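Local coordinates for protein ferulic acid esterase, AmCE1/Fae1A (Anaeromyces mucronatus, PDB 5CXX) that binds ferulic acid in its pocket and probably hydrolyses feruloyl esters, as a carbohydrate esterase family 1 member of the alpha/beta-hydrolase fold, at residues T161-G166 / I212-D217. Numbering follows the deposited sequence.
Sequences TSLYIG and IVSLID
Leu-163 and Ile-216 meet through the ends of extended side chains: CG of Leu-163 (chi1 -78°) and CG1 of Ile-216 (chi1 -59°) both leave on the minus side of the backbone N, and in each residue CD1 then lies anti to CA. This carries the two CD1 methyls outward until they come to 4.2 Å, a loose van der Waals touch. The other branch of the leucine, CD2, reaches toward Ser-214, stopping 4.5 Å from its OG. The hydroxyl of Ser-214 hydrogen-bonds to the OH of Tyr-167, which lies one turn after Leu-163 on helix 157-168. Leu-163 thus straddles Ser-214 and Ile-216, whose side chains point to the same side of the sheet, while Leu-215 between them turns away. The backbones stay well apart, with the CA atoms of Leu-163 and Ser-214 8.4 Å from each other.

Helix 157-168 follows the probable nucleophile elbow at Ser-156 and packs on the central sheet; strand 175-179 lies between strand 150-155, which leads into that elbow, and strand 213-219. Leu-163 also rests on Ala-178 of this intervening strand and on Ile-185. No hydrogen bond crosses between the two segments. Their direct contact is apolar and slight, 96 Å² over both sides, held by van der Waals contact and exclusion of water, since the three touching residues are all buried; with the serine hydroxyl already satisfied by the helix's tyrosine, it can stay apolar.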
loop_
_atom_site.group_PDB
_atom_site.type_symbol
_atom_site.label_atom_id
_atom_site.label_comp_id
_atom_site.label_asym_id
_atom_site.label_seq_id
_atom_site.Cartn_x
_atom_site.Cartn_y
_atom_site.Cartn_z
ATOM N N THR A 161 4.053 6.550 -0.617
ATOM C CA THR A 161 3.135 6.965 -1.655
ATOM C C THR A 161 1.698 6.685 -1.204
ATOM O O THR A 161 0.786 7.495 -1.464
ATOM C CB THR A 161 3.469 6.195 -2.978
ATOM O OG1 THR A 161 4.828 6.577 -3.324
ATOM C CG2 THR A 161 2.497 6.605 -4.115
ATOM N N SER A 162 1.483 5.565 -0.516
ATOM C CA SER A 162 0.131 5.255 0.002
ATOM C C SER A 162 -0.348 6.301 1.001
ATOM O O SER A 162 -1.519 6.708 0.981
ATOM C CB SER A 162 0.107 3.876 0.683
ATOM O OG SER A 162 0.301 2.853 -0.260
ATOM N N LEU A 163 0.551 6.752 1.891
ATOM C CA LEU A 163 0.133 7.756 2.872
ATOM C C LEU A 163 -0.162 9.101 2.193
ATOM O O LEU A 163 -1.133 9.783 2.540
ATOM C CB LEU A 163 1.244 7.997 3.916
ATOM C CG LEU A 163 1.291 6.899 4.970
ATOM C CD1 LEU A 163 2.630 6.982 5.794
ATOM C CD2 LEU A 163 0.083 7.020 5.954
ATOM N N TYR A 164 0.685 9.462 1.218
ATOM C CA TYR A 164 0.485 10.730 0.516
ATOM C C TYR A 164 -0.884 10.727 -0.179
ATOM O O TYR A 164 -1.670 11.683 -0.075
ATOM C CB TYR A 164 1.641 10.913 -0.488
ATOM C CG TYR A 164 1.488 12.093 -1.413
ATOM C CD1 TYR A 164 1.437 13.392 -0.912
ATOM C CD2 TYR A 164 1.511 11.879 -2.779
ATOM C CE1 TYR A 164 1.337 14.471 -1.785
ATOM C CE2 TYR A 164 1.412 12.982 -3.679
ATOM C CZ TYR A 164 1.292 14.245 -3.144
ATOM O OH TYR A 164 1.221 15.325 -4.016
ATOM N N ILE A 165 -1.133 9.665 -0.952
ATOM C CA ILE A 165 -2.376 9.631 -1.705
ATOM C C ILE A 165 -3.557 9.496 -0.758
ATOM O O ILE A 165 -4.629 10.134 -0.925
ATOM C CB ILE A 165 -2.341 8.484 -2.744
ATOM C CG1 ILE A 165 -1.265 8.741 -3.813
ATOM C CG2 ILE A 165 -3.755 8.366 -3.386
ATOM C CD1 ILE A 165 -1.000 7.449 -4.664
ATOM N N GLY A 166 -3.430 8.624 0.253
ATOM C CA GLY A 166 -4.540 8.349 1.185
ATOM C C GLY A 166 -4.935 9.583 1.989
ATOM O O GLY A 166 -6.121 9.684 2.372
ATOM N N ILE A 212 -10.986 5.761 7.051
ATOM C CA ILE A 212 -11.703 4.835 7.907
ATOM C C ILE A 212 -10.695 4.075 8.803
ATOM O O ILE A 212 -10.928 3.863 9.994
ATOM C CB ILE A 212 -12.556 3.845 7.072
ATOM C CG1 ILE A 212 -13.522 4.662 6.179
ATOM C CG2 ILE A 212 -13.300 2.825 7.959
ATOM C CD1 ILE A 212 -14.270 3.808 5.086
ATOM N N VAL A 213 -9.586 3.659 8.191
ATOM C CA VAL A 213 -8.451 3.070 8.916
ATOM C C VAL A 213 -7.177 3.669 8.310
ATOM O O VAL A 213 -7.043 3.771 7.052
ATOM C CB VAL A 213 -8.408 1.532 8.783
ATOM C CG1 VAL A 213 -7.145 0.980 9.451
ATOM C CG2 VAL A 213 -9.637 0.884 9.364
ATOM N N SER A 214 -6.227 4.102 9.150
ATOM C CA SER A 214 -4.885 4.528 8.729
ATOM C C SER A 214 -3.947 3.729 9.591
ATOM O O SER A 214 -4.107 3.743 10.814
ATOM C CB SER A 214 -4.711 6.042 8.950
ATOM O OG SER A 214 -3.361 6.351 8.722
ATOM N N LEU A 215 -3.040 2.944 8.987
ATOM C CA LEU A 215 -2.181 2.077 9.802
ATOM C C LEU A 215 -0.778 2.224 9.332
ATOM O O LEU A 215 -0.535 2.157 8.120
ATOM C CB LEU A 215 -2.611 0.617 9.681
ATOM C CG LEU A 215 -1.792 -0.467 10.419
ATOM C CD1 LEU A 215 -2.687 -1.671 10.818
ATOM C CD2 LEU A 215 -0.529 -0.964 9.609
ATOM N N ILE A 216 0.160 2.331 10.269
ATOM C CA ILE A 216 1.570 2.477 9.940
ATOM C C ILE A 216 2.348 1.509 10.823
ATOM O O ILE A 216 2.077 1.415 12.041
ATOM C CB ILE A 216 2.088 3.896 10.248
ATOM C CG1 ILE A 216 1.311 4.933 9.487
ATOM C CG2 ILE A 216 3.594 3.981 9.891
ATOM C CD1 ILE A 216 1.755 6.391 9.887
ATOM N N ASP A 217 3.303 0.760 10.218
ATOM C CA ASP A 217 4.239 -0.010 11.053
ATOM C C ASP A 217 5.651 0.144 10.565
ATOM O O ASP A 217 5.918 0.794 9.519
ATOM C CB ASP A 217 3.846 -1.534 11.202
ATOM C CG ASP A 217 4.356 -2.450 10.041
ATOM O OD1 ASP A 217 4.477 -1.977 8.918
ATOM O OD2 ASP A 217 4.635 -3.652 10.312
#